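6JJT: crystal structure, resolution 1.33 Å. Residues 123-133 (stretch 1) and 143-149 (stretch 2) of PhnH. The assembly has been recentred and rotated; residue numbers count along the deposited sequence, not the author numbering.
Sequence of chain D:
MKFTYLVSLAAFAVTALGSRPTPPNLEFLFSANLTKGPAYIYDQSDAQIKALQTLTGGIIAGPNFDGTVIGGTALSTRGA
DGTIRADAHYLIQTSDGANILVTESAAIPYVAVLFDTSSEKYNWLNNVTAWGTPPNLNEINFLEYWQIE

Stretch 1 123-133: NWLNNVTAWGT
Stretch 2 143-149: LEYWQIE

The most unusual feature of this contact is Gly-132, which has no side chain and where the strands come to 3.9 Å between its CA and Tyr-145 CA. The Tyr-145 ring (chi1 -62°, chi2 88°) fills the space, its CD2 3.5 Å from Gly-132 CA; an ideal CB on Gly-132 would lie 2.2 Å from that CD2. Extended backbones (Gly-132 -146/168, Tyr-145 -125/147) run antiparallel, their axes at 152°. Trp-131 pairs with Trp-146 through Trp-131 N to Trp-146 O (2.9 Å) and Trp-146 N to Trp-131 O (2.7 Å); Thr-133 N to Glu-144 O and Glu-144 N to Thr-133 O, both 3.2 Å, continue the ladder. Between these pairs sit Gly-132 and Tyr-145; one step beyond Trp-131, Ala-130 faces Gln-147 as a non-hydrogen-bonded pair, CA to CA 4.4 Å. Toward the C-terminal end of stretch 2, Ile-148 N donates to Thr-129 O (3.0 Å), while Thr-129 OG1 (chi1 p) bonds weakly to Ile-148 O (3.1 Å).

Trp-131 (chi1 t, chi2 98°) and Ile-148 (m, t) share a sheet face, where Trp-131 CB meets Ile-148 CD1 at 3.5 Å, an apolar contact. On the face of Ala-130, extended Gln-147 (t, t) places NE2 3.8 Å from Val-128 CG2 and donates from NE2 to Glu-149 OE1 (2.7 Å). Water 1 links that carboxylate to the backbone of Asn-127, donating to Glu-149 OE1 (2.8 Å) and Asn-127 O (3.0 Å).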

ATOM      1  N   ASN D 123     -11.777   7.232  19.313  1.00 17.79           N
ATOM      2  CA  ASN D 123     -11.454   5.944  18.698  1.00 18.85           C
ATOM      3  C   ASN D 123     -12.680   5.264  18.067  1.00 16.84           C
ATOM      4  O   ASN D 123     -12.499   4.280  17.370  1.00 17.02           O
ATOM      5  CB  ASN D 123     -10.513   5.085  19.536  1.00 23.64           C
ATOM      6  CG  ASN D 123     -11.189   4.581  20.783  1.00 28.55           C
ATOM      7  OD1 ASN D 123     -12.395   4.745  20.933  1.00 27.28           O
ATOM      8  ND2 ASN D 123     -10.415   3.954  21.668  1.00 33.41           N
ATOM      9  N   TRP D 124     -13.896   5.765  18.265  1.00 16.01           N
ATOM     10  CA  TRP D 124     -15.037   5.372  17.445  1.00 16.51           C
ATOM     11  C   TRP D 124     -14.735   5.518  15.942  1.00 14.90           C
ATOM     12  O   TRP D 124     -15.324   4.835  15.104  1.00 15.04           O
ATOM     13  CB  TRP D 124     -16.305   6.139  17.886  1.00 19.30           C
ATOM     14  CG  TRP D 124     -16.226   7.633  17.772  1.00 17.81           C
ATOM     15  CD1 TRP D 124     -15.728   8.519  18.693  1.00 19.81           C
ATOM     16  CD2 TRP D 124     -16.617   8.437  16.659  1.00 17.91           C
ATOM     17  NE1 TRP D 124     -15.778   9.803  18.214  1.00 19.54           N
ATOM     18  CE2 TRP D 124     -16.335   9.788  16.966  1.00 19.59           C
ATOM     19  CE3 TRP D 124     -17.177   8.120  15.426  1.00 19.93           C
ATOM     20  CZ2 TRP D 124     -16.585  10.833  16.077  1.00 19.85           C
ATOM     21  CZ3 TRP D 124     -17.450   9.148  14.555  1.00 21.39           C
ATOM     22  CH2 TRP D 124     -17.158  10.483  14.869  1.00 24.10           C
ATOM     23  N   LEU D 125     -13.815   6.427  15.577  1.00 14.98           N
ATOM     24  CA  LEU D 125     -13.500   6.643  14.164  1.00 13.48           C
ATOM     25  C   LEU D 125     -12.780   5.439  13.555  1.00 12.54           C
ATOM     26  O   LEU D 125     -12.836   5.263  12.340  1.00 11.92           O
ATOM     27  CB  LEU D 125     -12.628   7.896  14.000  1.00 14.64           C
ATOM     28  CG  LEU D 125     -13.352   9.225  14.185  1.00 16.18           C
ATOM     29  CD1 LEU D 125     -12.334  10.358  14.317  1.00 16.92           C
ATOM     30  CD2 LEU D 125     -14.287   9.431  12.975  1.00 17.08           C
ATOM     31  N   ASN D 126     -12.205   4.600  14.409  1.00 12.39           N
ATOM     32  CA  ASN D 126     -11.528   3.426  13.907  1.00 13.80           C
ATOM     33  C   ASN D 126     -12.491   2.481  13.207  1.00 14.92           C
ATOM     34  O   ASN D 126     -12.070   1.647  12.389  1.00 15.01           O
ATOM     35  CB  ASN D 126     -10.828   2.661  15.027  1.00 13.55           C
ATOM     36  CG  ASN D 126      -9.653   3.403  15.625  1.00 14.43           C
ATOM     37  OD1 ASN D 126      -9.095   4.301  15.006  1.00 13.85           O
ATOM     38  ND2 ASN D 126      -9.262   3.031  16.816  1.00 16.32           N
ATOM     39  N   ASN D 127     -13.776   2.592  13.564  1.00 13.12           N
ATOM     40  CA  ASN D 127     -14.782   1.739  12.964  1.00 13.95           C
ATOM     41  C   ASN D 127     -15.541   2.422  11.847  1.00 13.34           C
ATOM     42  O   ASN D 127     -16.536   1.866  11.382  1.00 13.82           O
ATOM     43  CB  ASN D 127     -15.763   1.227  14.026  1.00 15.33           C
ATOM     44  CG  ASN D 127     -15.044   0.410  15.066  1.00 23.19           C
ATOM     45  OD1 ASN D 127     -14.227  -0.449  14.735  1.00 22.17           O
ATOM     46  ND2 ASN D 127     -15.253   0.743  16.330  1.00 27.06           N
ATOM     47  N   VAL D 128     -15.104   3.593  11.384  1.00 11.90           N
ATOM     48  CA  VAL D 128     -15.832   4.368  10.401  1.00 11.67           C
ATOM     49  C   VAL D 128     -15.251   4.253   8.991  1.00 11.28           C
ATOM     50  O   VAL D 128     -14.035   4.428   8.776  1.00 11.89           O
ATOM     51  CB  VAL D 128     -15.891   5.868  10.796  1.00 12.37           C
ATOM     52  CG1 VAL D 128     -16.459   6.751   9.694  1.00 14.13           C
ATOM     53  CG2 VAL D 128     -16.665   6.013  12.124  1.00 12.99           C
ATOM     54  N   THR D 129     -16.107   4.065   7.999  1.00 10.93           N
ATOM     55  CA  THR D 129     -15.797   4.346   6.604  1.00 11.88           C
ATOM     56  C   THR D 129     -16.498   5.643   6.225  1.00 10.72           C
ATOM     57  O   THR D 129     -17.767   5.758   6.335  1.00 12.60           O
ATOM     58  CB  THR D 129     -16.361   3.279   5.647  1.00 10.25           C
ATOM     59  OG1 THR D 129     -17.716   2.949   6.063  1.00 11.01           O
ATOM     60  CG2 THR D 129     -15.602   1.983   5.747  1.00 12.07           C
ATOM     61  N   ALA D 130     -15.755   6.637   5.760  1.00  9.83           N
ATOM     62  CA  ALA D 130     -16.348   7.867   5.262  1.00 10.38           C
ATOM     63  C   ALA D 130     -16.111   8.094   3.791  1.00 11.65           C
ATOM     64  O   ALA D 130     -15.301   7.410   3.148  1.00 11.13           O
ATOM     65  CB  ALA D 130     -15.863   9.035   6.101  1.00 13.14           C
ATOM     66  N   TRP D 131     -16.768   9.119   3.236  1.00 10.94           N
ATOM     67  CA  TRP D 131     -16.755   9.414   1.819  1.00 11.19           C
ATOM     68  C   TRP D 131     -16.946  10.917   1.669  1.00 11.69           C
ATOM     69  O   TRP D 131     -17.816  11.461   2.379  1.00 13.75           O
ATOM     70  CB  TRP D 131     -17.904   8.677   1.117  1.00 10.71           C
ATOM     71  CG  TRP D 131     -17.935   8.871  -0.353  1.00 11.64           C
ATOM     72  CD1 TRP D 131     -17.450   8.020  -1.313  1.00 11.04           C
ATOM     73  CD2 TRP D 131     -18.488   9.973  -1.097  1.00 11.64           C
ATOM     74  NE1 TRP D 131     -17.650   8.503  -2.561  1.00 10.48           N
ATOM     75  CE2 TRP D 131     -18.304   9.698  -2.469  1.00 12.02           C
ATOM     76  CE3 TRP D 131     -19.145  11.169  -0.745  1.00 13.35           C
ATOM     77  CZ2 TRP D 131     -18.685  10.558  -3.484  1.00 13.19           C
ATOM     78  CZ3 TRP D 131     -19.532  12.023  -1.756  1.00 14.21           C
ATOM     79  CH2 TRP D 131     -19.344  11.708  -3.101  1.00 14.19           C
ATOM     80  N   GLY D 132     -16.173  11.545   0.782  1.00 12.31           N
ATOM     81  CA  GLY D 132     -16.286  12.987   0.617  1.00 12.47           C
ATOM     82  C   GLY D 132     -16.056  13.419  -0.805  1.00 12.39           C
ATOM     83  O   GLY D 132     -15.562  12.667  -1.639  1.00 12.92           O
ATOM     84  N   THR D 133     -16.396  14.698  -1.080  1.00 12.61           N
ATOM     85  CA  THR D 133     -16.159  15.288  -2.376  1.00 14.28           C
ATOM     86  C   THR D 133     -16.245  16.804  -2.191  1.00 13.39           C
ATOM     87  O   THR D 133     -16.835  17.231  -1.199  1.00 14.76           O
ATOM     88  CB  THR D 133     -17.187  14.765  -3.390  1.00 13.11           C
ATOM     89  OG1 THR D 133     -16.743  15.040  -4.699  1.00 15.28           O
ATOM     90  CG2 THR D 133     -18.582  15.372  -3.214  1.00 17.28           C
ATOM     91  N   LEU D 143     -13.647  20.091   1.115  1.00 15.25           N
ATOM     92  CA  LEU D 143     -14.440  18.879   0.952  1.00 14.95           C
ATOM     93  C   LEU D 143     -15.333  18.633   2.144  1.00 15.17           C
ATOM     94  O   LEU D 143     -15.030  18.979   3.269  1.00 14.71           O
ATOM     95  CB  LEU D 143     -13.526  17.659   0.764  1.00 15.97           C
ATOM     96  CG  LEU D 143     -12.598  17.711  -0.449  1.00 20.62           C
ATOM     97  CD1 LEU D 143     -11.195  18.196  -0.048  1.00 21.90           C
ATOM     98  CD2 LEU D 143     -12.521  16.300  -1.045  1.00 21.99           C
ATOM     99  N   GLU D 144     -16.475  18.029   1.841  1.00 14.27           N
ATOM    100  CA  GLU D 144     -17.405  17.591   2.856  1.00 14.67           C
ATOM    101  C   GLU D 144     -17.453  16.064   2.862  1.00 12.47           C
ATOM    102  O   GLU D 144     -17.596  15.493   1.779  1.00 14.70           O
ATOM    103  CB  GLU D 144     -18.808  18.151   2.548  1.00 15.92           C
ATOM    104  CG  GLU D 144     -18.909  19.625   2.893  1.00 19.68           C
ATOM    105  CD  GLU D 144     -20.123  20.314   2.300  1.00 22.32           C
ATOM    106  OE1 GLU D 144     -20.800  19.729   1.464  1.00 22.94           O
ATOM    107  OE2 GLU D 144     -20.362  21.453   2.699  1.00 27.62           O
ATOM    108  N   TYR D 145     -17.465  15.519   4.047  1.00 13.16           N
ATOM    109  CA  TYR D 145     -17.396  14.066   4.221  1.00 14.22           C
ATOM    110  C   TYR D 145     -18.556  13.531   5.047  1.00 15.95           C
ATOM    111  O   TYR D 145     -18.973  14.150   6.038  1.00 15.71           O
ATOM    112  CB  TYR D 145     -16.090  13.679   4.924  1.00 15.34           C
ATOM    113  CG  TYR D 145     -14.809  14.014   4.205  1.00 15.32           C
ATOM    114  CD1 TYR D 145     -14.231  15.255   4.398  1.00 15.67           C
ATOM    115  CD2 TYR D 145     -14.160  13.098   3.369  1.00 15.66           C
ATOM    116  CE1 TYR D 145     -13.038  15.600   3.772  1.00 16.15           C
ATOM    117  CE2 TYR D 145     -12.961  13.439   2.738  1.00 16.56           C
ATOM    118  CZ  TYR D 145     -12.413  14.693   2.939  1.00 16.62           C
ATOM    119  OH  TYR D 145     -11.201  15.045   2.379  1.00 19.77           O
ATOM    120  N   TRP D 146     -18.972  12.295   4.707  1.00 14.67           N
ATOM    121  CA  TRP D 146     -20.110  11.584   5.274  1.00 14.35           C
ATOM    122  C   TRP D 146     -19.665  10.249   5.848  1.00 14.27           C
ATOM    123  O   TRP D 146     -18.919   9.517   5.178  1.00 14.91           O
ATOM    124  CB  TRP D 146     -21.152  11.365   4.168  1.00 15.72           C
ATOM    125  CG  TRP D 146     -21.643  12.679   3.645  1.00 18.65           C
ATOM    126  CD1 TRP D 146     -21.018  13.477   2.728  1.00 20.10           C
ATOM    127  CD2 TRP D 146     -22.817  13.382   4.071  1.00 21.45           C
ATOM    128  NE1 TRP D 146     -21.743  14.626   2.532  1.00 23.73           N
ATOM    129  CE2 TRP D 146     -22.839  14.604   3.360  1.00 22.02           C
ATOM    130  CE3 TRP D 146     -23.842  13.078   4.964  1.00 22.76           C
ATOM    131  CZ2 TRP D 146     -23.887  15.517   3.498  1.00 22.55           C
ATOM    132  CZ3 TRP D 146     -24.865  13.992   5.122  1.00 21.79           C
ATOM    133  CH2 TRP D 146     -24.871  15.188   4.403  1.00 21.90           C
ATOM    134  N   GLN D 147     -20.178   9.862   7.015  1.00 14.03           N
ATOM    135  CA  GLN D 147     -20.071   8.529   7.580  1.00 13.86           C
ATOM    136  C   GLN D 147     -21.092   7.624   6.893  1.00 16.17           C
ATOM    137  O   GLN D 147     -22.268   7.995   6.767  1.00 16.85           O
ATOM    138  CB  GLN D 147     -20.363   8.580   9.079  1.00 15.92           C
ATOM    139  CG  GLN D 147     -20.399   7.270   9.863  1.00 20.12           C
ATOM    140  CD  GLN D 147     -20.426   7.534  11.354  1.00 18.24           C
ATOM    141  OE1 GLN D 147     -20.499   8.685  11.770  1.00 25.43           O
ATOM    142  NE2 GLN D 147     -20.391   6.504  12.183  1.00 21.03           N
ATOM    143  N   ILE D 148     -20.635   6.465   6.399  1.00 14.42           N
ATOM    144  CA  ILE D 148     -21.507   5.528   5.690  1.00 14.95           C
ATOM    145  C   ILE D 148     -21.618   4.300   6.557  1.00 17.85           C
ATOM    146  O   ILE D 148     -20.600   3.694   6.832  1.00 15.89           O
ATOM    147  CB  ILE D 148     -20.934   5.112   4.321  1.00 16.46           C
ATOM    148  CG1 ILE D 148     -20.588   6.322   3.475  1.00 18.13           C
ATOM    149  CG2 ILE D 148     -21.918   4.212   3.575  1.00 16.24           C
ATOM    150  CD1 ILE D 148     -19.929   5.962   2.167  1.00 21.92           C
ATOM    151  N   GLU D 149     -22.818   3.907   7.009  1.00 18.40           N
ATOM    152  CA  GLU D 149     -22.984   2.643   7.716  1.00 21.16           C
ATOM    153  C   GLU D 149     -24.462   2.318   7.888  1.00 22.95           C
ATOM    154  O   GLU D 149     -25.246   3.224   7.726  1.00 27.34           O
ATOM    155  CB  GLU D 149     -22.344   2.587   9.105  1.00 23.41           C
ATOM    156  CG  GLU D 149     -22.676   3.747   9.996  1.00 27.36           C
ATOM    157  CD  GLU D 149     -21.864   3.718  11.280  1.00 32.17           C
ATOM    158  OE1 GLU D 149     -20.595   3.961  11.246  1.00 26.11           O
ATOM    159  OE2 GLU D 149     -22.485   3.422  12.329  1.00 37.21           O
ATOM    160  OXT GLU D 149     -24.736   1.169   8.223  1.00 25.46           O
TER
HETATM  161  O   HOH W   1     -18.821   2.780  13.016  1.00 22.42           O
HETATM  162  O   HOH W   2     -18.923   4.019   9.008  1.00 16.16           O
HETATM  163  O   HOH W   3     -19.765  17.781  -0.991  1.00 24.11           O